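Local coordinates for putative glycosyl hydrolase (Bacteroides thetaiotaomicron VPI-5482, PDB 3K11), which is of unknown function in detail but probably acts as a hydrolase of the glycosyl hydrolase family 88 type, at residues Q213-D218 with K224-A229; Q21-D26 with G357-A362. All coordinates share one frame; numbering follows the deposited sequence. Where two conformers were deposited one is given.

Contact 1 (Q213-D218 with K224-A229)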
ATOM      1  N   GLN A 213     -29.263  17.668  16.719  1.00 24.79           N
ATOM      2  CA  GLN A 213     -30.622  18.043  16.338  1.00 24.19           C
ATOM      3  C   GLN A 213     -31.479  18.437  17.519  1.00 23.70           C
ATOM      4  O   GLN A 213     -32.310  19.353  17.406  1.00 24.14           O
ATOM      5  CB  GLN A 213     -31.279  16.919  15.517  1.00 23.86           C
ATOM      6  CG  GLN A 213     -30.732  16.836  14.073  1.00 22.58           C
ATOM      7  CD  GLN A 213     -31.104  18.011  13.230  1.00 26.68           C
ATOM      8  OE1 GLN A 213     -32.166  18.593  13.394  1.00 24.09           O
ATOM      9  NE2 GLN A 213     -30.224  18.392  12.310  1.00 23.47           N
HETATM   10  N   MSE A 214     -31.304  17.769  18.651  1.00 24.24           N
HETATM   11  CA  MSE A 214     -32.059  18.144  19.851  1.00 25.71           C
HETATM   12  C   MSE A 214     -31.747  19.565  20.272  1.00 24.82           C
HETATM   13  O   MSE A 214     -32.612  20.215  20.880  1.00 26.29           O
HETATM   14  CB  MSE A 214     -31.800  17.260  21.064  1.00 27.30           C
HETATM   15  CG  MSE A 214     -32.639  16.095  21.261  1.00 37.44           C
HETATM   16 SE   MSE A 214     -34.529  16.231  21.116  0.75 23.44          SE
HETATM   17  CE  MSE A 214     -35.135  16.426  22.837  1.00 28.90           C
ATOM     18  N   SER A 215     -30.541  20.071  19.965  1.00 25.78           N
ATOM     19  CA  SER A 215     -30.250  21.475  20.264  1.00 23.89           C
ATOM     20  C   SER A 215     -31.185  22.408  19.507  1.00 26.22           C
ATOM     21  O   SER A 215     -31.421  23.519  19.950  1.00 26.59           O
ATOM     22  CB  SER A 215     -28.783  21.839  19.967  1.00 28.85           C
ATOM     23  OG  SER A 215     -28.582  22.131  18.602  1.00 22.91           O
ATOM     24  N   ARG A 216     -31.706  21.962  18.366  1.00 27.18           N
ATOM     25  CA  ARG A 216     -32.643  22.724  17.546  1.00 27.94           C
ATOM     26  C   ARG A 216     -34.087  22.530  17.997  1.00 28.56           C
ATOM     27  O   ARG A 216     -34.950  23.403  17.793  1.00 26.48           O
ATOM     28  CB  ARG A 216     -32.554  22.289  16.070  1.00 26.23           C
ATOM     29  CG  ARG A 216     -31.188  22.416  15.424  1.00 30.00           C
ATOM     30  CD  ARG A 216     -31.199  21.901  13.999  1.00 30.99           C
ATOM     31  NE  ARG A 216     -32.116  22.701  13.193  1.00 29.96           N
ATOM     32  CZ  ARG A 216     -32.990  22.238  12.281  1.00 36.05           C
ATOM     33  NH1 ARG A 216     -33.142  20.930  11.989  1.00 30.10           N
ATOM     34  NH2 ARG A 216     -33.748  23.119  11.644  1.00 37.40           N
ATOM     35  N   TYR A 217     -34.348  21.394  18.631  1.00 28.62           N
ATOM     36  CA  TYR A 217     -35.721  20.978  18.983  1.00 26.55           C
ATOM     37  C   TYR A 217     -36.147  21.424  20.357  1.00 27.68           C
ATOM     38  O   TYR A 217     -37.323  21.745  20.571  1.00 26.99           O
ATOM     39  CB  TYR A 217     -35.803  19.463  18.909  1.00 26.49           C
ATOM     40  CG  TYR A 217     -37.181  18.857  19.028  1.00 28.10           C
ATOM     41  CD1 TYR A 217     -38.000  18.718  17.917  1.00 28.96           C
ATOM     42  CD2 TYR A 217     -37.615  18.340  20.222  1.00 26.53           C
ATOM     43  CE1 TYR A 217     -39.224  18.135  18.004  1.00 26.78           C
ATOM     44  CE2 TYR A 217     -38.823  17.749  20.331  1.00 28.01           C
ATOM     45  CZ  TYR A 217     -39.657  17.672  19.229  1.00 28.82           C
ATOM     46  OH  TYR A 217     -40.885  17.045  19.348  1.00 27.48           O
ATOM     47  N   ASP A 218     -35.210  21.426  21.292  1.00 26.44           N
ATOM     48  CA  ASP A 218     -35.466  21.889  22.641  1.00 30.56           C
ATOM     49  C   ASP A 218     -34.774  23.266  22.816  1.00 30.76           C
ATOM     50  O   ASP A 218     -33.594  23.355  23.100  1.00 29.33           O
ATOM     51  CB  ASP A 218     -34.991  20.822  23.631  1.00 27.09           C
ATOM     52  CG  ASP A 218     -35.229  21.197  25.068  1.00 33.62           C
ATOM     53  OD1 ASP A 218     -35.610  22.347  25.321  1.00 34.17           O
ATOM     54  OD2 ASP A 218     -35.015  20.319  25.933  1.00 35.24           O
ATOM     55  N   LYS A 224     -26.692  23.671  25.793  1.00 23.53           N
ATOM     56  CA  LYS A 224     -26.287  22.447  26.454  1.00 27.05           C
ATOM     57  C   LYS A 224     -26.039  21.309  25.436  1.00 25.68           C
ATOM     58  O   LYS A 224     -25.060  20.585  25.525  1.00 24.54           O
ATOM     59  CB  LYS A 224     -27.389  22.044  27.416  1.00 27.11           C
ATOM     60  CG  LYS A 224     -27.270  20.679  28.109  1.00 33.89           C
ATOM     61  CD  LYS A 224     -28.349  20.609  29.218  1.00 34.30           C
ATOM     62  CE  LYS A 224     -29.050  19.306  29.364  1.00 48.85           C
ATOM     63  NZ  LYS A 224     -30.437  19.530  29.997  1.00 48.13           N
ATOM     64  N   TYR A 225     -26.933  21.184  24.468  1.00 26.38           N
ATOM     65  CA  TYR A 225     -26.813  20.106  23.484  1.00 26.56           C
ATOM     66  C   TYR A 225     -25.748  20.394  22.419  1.00 24.74           C
ATOM     67  O   TYR A 225     -25.054  19.487  21.969  1.00 23.17           O
ATOM     68  CB  TYR A 225     -28.194  19.727  22.922  1.00 26.63           C
ATOM     69  CG  TYR A 225     -29.139  19.107  23.947  1.00 23.93           C
ATOM     70  CD1 TYR A 225     -28.684  18.283  24.967  1.00 28.92           C
ATOM     71  CD2 TYR A 225     -30.497  19.283  23.847  1.00 27.39           C
ATOM     72  CE1 TYR A 225     -29.563  17.729  25.891  1.00 29.84           C
ATOM     73  CE2 TYR A 225     -31.366  18.733  24.757  1.00 27.15           C
ATOM     74  CZ  TYR A 225     -30.888  17.940  25.768  1.00 31.49           C
ATOM     75  OH  TYR A 225     -31.739  17.372  26.694  1.00 29.61           O
ATOM     76  N   LEU A 226     -25.591  21.644  22.003  1.00 22.72           N
ATOM     77  CA  LEU A 226     -24.447  21.975  21.137  1.00 22.14           C
ATOM     78  C   LEU A 226     -23.138  21.599  21.807  1.00 22.54           C
ATOM     79  O   LEU A 226     -22.281  21.035  21.185  1.00 21.94           O
ATOM     80  CB  LEU A 226     -24.435  23.485  20.767  1.00 22.79           C
ATOM     81  CG  LEU A 226     -25.499  24.054  19.819  1.00 27.34           C
ATOM     82  CD1 LEU A 226     -25.424  25.621  19.745  1.00 25.34           C
ATOM     83  CD2 LEU A 226     -25.432  23.444  18.398  1.00 28.27           C
ATOM     84  N   ALA A 227     -22.991  21.915  23.087  1.00 25.10           N
ATOM     85  CA  ALA A 227     -21.767  21.623  23.771  1.00 21.26           C
ATOM     86  C   ALA A 227     -21.557  20.141  23.917  1.00 23.12           C
ATOM     87  O   ALA A 227     -20.438  19.675  23.768  1.00 24.53           O
ATOM     88  CB  ALA A 227     -21.692  22.341  25.129  1.00 22.30           C
ATOM     89  N   GLU A 228     -22.616  19.388  24.237  1.00 21.97           N
ATOM     90  CA  GLU A 228     -22.471  17.925  24.395  1.00 22.92           C
ATOM     91  C   GLU A 228     -22.156  17.261  23.076  1.00 24.37           C
ATOM     92  O   GLU A 228     -21.297  16.375  23.024  1.00 22.12           O
ATOM     93  CB  GLU A 228     -23.720  17.330  25.016  1.00 23.58           C
ATOM     94  CG  GLU A 228     -23.631  15.820  25.326  1.00 23.09           C
ATOM     95  CD  GLU A 228     -22.578  15.474  26.366  1.00 29.16           C
ATOM     96  OE1 GLU A 228     -22.083  16.385  27.083  1.00 26.45           O
ATOM     97  OE2 GLU A 228     -22.263  14.275  26.477  1.00 29.18           O
ATOM     98  N   ALA A 229     -22.796  17.706  21.998  1.00 22.02           N
ATOM     99  CA  ALA A 229     -22.474  17.159  20.660  1.00 22.80           C
ATOM    100  C   ALA A 229     -21.001  17.335  20.300  1.00 24.82           C
ATOM    101  O   ALA A 229     -20.313  16.395  19.850  1.00 24.59           O
ATOM    102  CB  ALA A 229     -23.398  17.786  19.609  1.00 21.60           C
TER
HETATM  103  O   HOH W   1     -34.233  17.792  26.060  1.00 35.59           O
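Ser215 and Tyr225 are where helices 202-217 and 222-240 come together, with CA atoms 4.9 Å apart. The short link between the helices makes an antiparallel hairpin, with segment axes 8.1 Å apart at 178°. At the tight spot Ser215 CB sits against Tyr225 CB (3.7 Å). The serine hydroxyl, at chi1 83°, lies between its backbone N and carbonyl carbon; from there OG reaches back to bond Ala212 O in its own helix, while Ser215 OG also lies against Leu226 CD2 at 3.4 Å. An otherwise greasy seam thus holds a hydroxyl whose polar need is met locally. Val281 of helix 265-281 packs on both Ser215 and Leu226.

On the other flank the Tyr225 ring leans toward the linking turn, and Met214 CB approaches it obliquely, 3.7 Å from Tyr225 CD2. Phe174 meets the same ring edge-to-face, and the selenomethionine side chain of Met214 also touches Phe174, so helix 167-180 closes this corner.

Toward the turn the fit slackens. Asp218, the first residue to leave helical geometry, stays 4.1 Å from the ring at its nearest, OD2 to Tyr225 CE2, and its carboxylate plane is turned 69° from the ring. A water fills in: it donates to Asp218 OD2 (2.6 Å) and hydrogen-bonds Tyr225 OH (2.6 Å), lying in the ring plane at its edge. Replacing Tyr225 with an alanine would probably open a gap beside Met214 CB, leave Phe174 without its edge-to-face partner and deprive the water of its phenolic contact. No direct hydrogen bond joins the two segments, so their cohesion rests on close apolar fit; the one polar link between them runs through water at the turn, while the seam's hydroxyl is satisfied within its own helix.

Contact 2 (Q21-D26 with G357-A362). With EDO (1,2-ethanediol), chain C; EDO (1,2-ethanediol), chain S.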
ATOM      1  N   GLN A  21     -14.294  -0.191 -16.855  1.00 28.87           N
ATOM      2  CA  GLN A  21     -15.115  -1.323 -16.492  1.00 33.42           C
ATOM      3  C   GLN A  21     -16.484  -0.812 -16.094  1.00 30.66           C
ATOM      4  O   GLN A  21     -17.497  -1.378 -16.487  1.00 30.51           O
ATOM      5  CB  GLN A  21     -14.393  -2.082 -15.371  1.00 34.88           C
ATOM      6  CG  GLN A  21     -15.061  -3.307 -14.836  1.00 51.18           C
ATOM      7  CD  GLN A  21     -14.174  -4.020 -13.796  1.00 51.45           C
ATOM      8  OE1 GLN A  21     -12.933  -3.884 -13.817  1.00 72.14           O
ATOM      9  NE2 GLN A  21     -14.809  -4.771 -12.878  1.00 71.69           N
ATOM     10  N   GLY A  22     -16.542   0.272 -15.326  1.00 26.25           N
ATOM     11  CA  GLY A  22     -17.791   0.938 -14.984  1.00 27.89           C
ATOM     12  C   GLY A  22     -17.991   2.166 -15.868  1.00 27.64           C
ATOM     13  O   GLY A  22     -17.300   2.333 -16.875  1.00 29.05           O
ATOM     14  N   THR A  23     -18.925   3.038 -15.500  0.50 26.29           N
ATOM     15  CA  THR A  23     -19.155   4.252 -16.285  0.50 25.40           C
ATOM     16  C   THR A  23     -18.213   5.361 -15.793  0.50 26.22           C
ATOM     17  O   THR A  23     -17.737   5.320 -14.658  0.50 26.91           O
ATOM     18  CB  THR A  23     -20.615   4.717 -16.199  0.50 25.86           C
ATOM     19  OG1 THR A  23     -20.987   4.852 -14.831  0.50 21.87           O
ATOM     20  CG2 THR A  23     -21.555   3.712 -16.886  0.50 24.01           C
ATOM     21  N   TYR A  24     -17.912   6.312 -16.675  1.00 24.43           N
ATOM     22  CA  TYR A  24     -17.017   7.425 -16.375  1.00 23.65           C
ATOM     23  C   TYR A  24     -17.510   8.637 -17.160  1.00 23.34           C
ATOM     24  O   TYR A  24     -18.120   8.498 -18.191  1.00 25.23           O
ATOM     25  CB  TYR A  24     -15.565   7.112 -16.812  1.00 22.81           C
ATOM     26  CG  TYR A  24     -14.598   8.217 -16.421  1.00 21.46           C
ATOM     27  CD1 TYR A  24     -14.024   8.253 -15.145  1.00 21.43           C
ATOM     28  CD2 TYR A  24     -14.331   9.276 -17.283  1.00 23.00           C
ATOM     29  CE1 TYR A  24     -13.219   9.311 -14.776  1.00 22.81           C
ATOM     30  CE2 TYR A  24     -13.484  10.325 -16.914  1.00 23.64           C
ATOM     31  CZ  TYR A  24     -12.963  10.346 -15.651  1.00 25.96           C
ATOM     32  OH  TYR A  24     -12.157  11.371 -15.263  1.00 23.27           O
ATOM     33  N   GLY A  25     -17.309   9.833 -16.616  1.00 23.28           N
ATOM     34  CA  GLY A  25     -17.520  11.041 -17.395  1.00 24.37           C
ATOM     35  C   GLY A  25     -18.779  11.789 -17.018  1.00 24.17           C
ATOM     36  O   GLY A  25     -19.160  11.876 -15.847  1.00 26.29           O
ATOM     37  N   ASP A  26     -19.415  12.308 -18.045  1.00 24.22           N
ATOM     38  CA  ASP A  26     -20.615  13.114 -17.882  1.00 28.18           C
ATOM     39  C   ASP A  26     -21.681  12.398 -17.074  1.00 28.81           C
ATOM     40  O   ASP A  26     -21.855  11.183 -17.187  1.00 28.59           O
ATOM     41  CB  ASP A  26     -21.215  13.453 -19.246  1.00 31.77           C
ATOM     42  CG  ASP A  26     -20.360  14.434 -20.068  1.00 40.15           C
ATOM     43  OD1 ASP A  26     -19.557  15.206 -19.521  1.00 34.07           O
ATOM     44  OD2 ASP A  26     -20.539  14.428 -21.302  1.00 45.51           O
ATOM     45  N   GLY A 357     -17.244   8.506  -7.766  1.00 24.73           N
ATOM     46  CA  GLY A 357     -17.890   7.660  -6.758  1.00 24.25           C
ATOM     47  C   GLY A 357     -19.350   7.395  -7.048  1.00 23.08           C
ATOM     48  O   GLY A 357     -19.833   6.281  -6.793  1.00 24.94           O
ATOM     49  N   TRP A 358     -20.074   8.407  -7.549  1.00 24.56           N
ATOM     50  CA  TRP A 358     -21.459   8.224  -7.959  1.00 24.42           C
ATOM     51  C   TRP A 358     -21.573   7.240  -9.138  1.00 21.59           C
ATOM     52  O   TRP A 358     -22.431   6.369  -9.127  1.00 24.37           O
ATOM     53  CB  TRP A 358     -22.202   9.558  -8.272  1.00 25.54           C
ATOM     54  CG  TRP A 358     -23.639   9.204  -8.654  1.00 22.80           C
ATOM     55  CD1 TRP A 358     -24.109   9.083  -9.895  1.00 24.09           C
ATOM     56  CD2 TRP A 358     -24.653   8.691  -7.789  1.00 26.34           C
ATOM     57  NE1 TRP A 358     -25.392   8.634  -9.881  1.00 25.39           N
ATOM     58  CE2 TRP A 358     -25.745   8.341  -8.600  1.00 23.48           C
ATOM     59  CE3 TRP A 358     -24.738   8.476  -6.414  1.00 25.89           C
ATOM     60  CZ2 TRP A 358     -26.951   7.870  -8.086  1.00 23.53           C
ATOM     61  CZ3 TRP A 358     -25.921   7.967  -5.896  1.00 27.02           C
ATOM     62  CH2 TRP A 358     -27.002   7.641  -6.730  1.00 24.37           C
ATOM     63  N   HIS A 359     -20.721   7.373 -10.148  1.00 23.42           N
ATOM     64  CA  HIS A 359     -20.732   6.413 -11.258  1.00 24.60           C
ATOM     65  C   HIS A 359     -20.580   4.988 -10.731  1.00 25.01           C
ATOM     66  O   HIS A 359     -21.280   4.060 -11.178  1.00 25.17           O
ATOM     67  CB  HIS A 359     -19.610   6.701 -12.253  1.00 24.33           C
ATOM     68  CG  HIS A 359     -19.905   7.817 -13.208  1.00 27.06           C
ATOM     69  ND1 HIS A 359     -20.987   7.805 -14.066  1.00 34.13           N
ATOM     70  CD2 HIS A 359     -19.249   8.977 -13.447  1.00 27.23           C
ATOM     71  CE1 HIS A 359     -20.979   8.915 -14.790  1.00 32.25           C
ATOM     72  NE2 HIS A 359     -19.922   9.633 -14.449  1.00 26.03           N
ATOM     73  N   ALA A 360     -19.683   4.830  -9.757  1.00 23.66           N
ATOM     74  CA  ALA A 360     -19.392   3.539  -9.147  1.00 22.46           C
ATOM     75  C   ALA A 360     -20.671   2.996  -8.472  1.00 23.72           C
ATOM     76  O   ALA A 360     -21.145   1.908  -8.755  1.00 23.27           O
ATOM     77  CB  ALA A 360     -18.275   3.675  -8.113  1.00 22.52           C
ATOM     78  N   VAL A 361     -21.250   3.809  -7.621  1.00 25.26           N
ATOM     79  CA  VAL A 361     -22.441   3.423  -6.884  1.00 24.09           C
ATOM     80  C   VAL A 361     -23.656   3.140  -7.803  1.00 24.92           C
ATOM     81  O   VAL A 361     -24.397   2.150  -7.610  1.00 24.34           O
ATOM     82  CB  VAL A 361     -22.770   4.556  -5.844  1.00 30.36           C
ATOM     83  CG1 VAL A 361     -24.111   4.444  -5.291  1.00 29.83           C
ATOM     84  CG2 VAL A 361     -21.692   4.524  -4.720  1.00 28.49           C
ATOM     85  N   ALA A 362     -23.888   4.006  -8.782  1.00 23.27           N
ATOM     86  CA  ALA A 362     -25.018   3.833  -9.668  1.00 26.00           C
ATOM     87  C   ALA A 362     -24.919   2.487 -10.410  1.00 25.88           C
ATOM     88  O   ALA A 362     -25.919   1.869 -10.705  1.00 26.08           O
ATOM     89  CB  ALA A 362     -25.134   5.021 -10.637  1.00 23.13           C
TER
HETATM   90  C1  EDO C   2     -14.959   3.700 -14.072  1.00 31.34           C
HETATM   91  O1  EDO C   2     -16.229   3.309 -13.529  1.00 29.71           O
HETATM   92  C2  EDO C   2     -13.913   2.710 -13.644  1.00 28.09           C
HETATM   93  O2  EDO C   2     -14.103   1.393 -14.234  1.00 27.94           O
HETATM   94  C1  EDO S  18     -15.662   9.189 -20.972  1.00 64.63           C
HETATM   95  O1  EDO S  18     -14.349   8.976 -21.566  1.00 54.32           O
HETATM   96  C2  EDO S  18     -16.726   8.207 -21.470  1.00 68.45           C
HETATM   97  O2  EDO S  18     -16.609   6.894 -20.876  1.00 64.34           O
HETATM   98  O   HOH W   2     -20.450   2.161 -13.098  1.00 35.41           O
HETATM   99  O   HOH W   3     -22.954   4.026 -13.389  1.00 37.57           O
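His359 and Thr23 meet because of their first torsions: His359 sets CG anti to its carbonyl carbon (chi1 -80°), which sends the ring out from helix 347-362 across the loop, and Thr23 places OG1 between its own N and carbonyl carbon. The two side chains cross at about a right angle, Thr23 OG1 lying 3.1 Å from His359 ND1; Thr23 was modelled in two conformers, so what its hydroxyl touches is doubtful.

The firmer grip is farther along the ring. His359 NE2 donates to Gly25 O at 2.8 Å, nearly straight at 169°. The oxygen lies in the imidazole plane, although the N-H arrives from well above the carbonyl plane. Gln355 NE2 donates to the same oxygen from one turn earlier in the helix, giving it two donors. Asp26 O also comes to the ring edge, 3.4 Å from His359 CE1, while the backbone from Thr23 C to Tyr24 CA runs over one face. At Gly25, with phi 106°, a CB would be pressed against Tyr24 O, which is why glycine suits the position.

Two waters sit at His359 O, on the Thr23 side. Both donate to it; one accepts from Thr23 N (3.0 Å), and the other lies 2.6 Å from Thr23 OG1. An ethanediol, probably from the crystallisation liquor, takes a bond from Gly22 N and gives one to Thr23 O. Tyr24 sets its CB away from the helix, and its hydroxyl bonds Asp383 of the second subunit and Val426 N of its own chain.

Segment 21-26 thus ties the approach to helix 29-45 onto helix 347-362 and also reaches the subunit interface. Its attachment is mainly polar: one imidazole N-H gripping a backbone carbonyl, with water bridging Thr23 to the helix.

How the contacts relate
Contact 1 joins neighbouring helices almost consecutive in sequence, whereas contact 2 brings an N-terminal loop to a helix more than 300 residues later; the chain of contact 1 falls between its two halves. They share no helix or loop and lie on opposite sides of the chain's centre, with contact centres 38 Å and nearest atoms about 21 Å apart. Contact 1 is buried among helices of the same chain and relies on apolar fit. Contact 2 is only partly buried, borders the second subunit and carries ethanediol probably left from crystallisation, and it depends on directional bonds to loop backbone. Water serves both, bridging side chains in contact 1 and reaching helix backbone in contact 2.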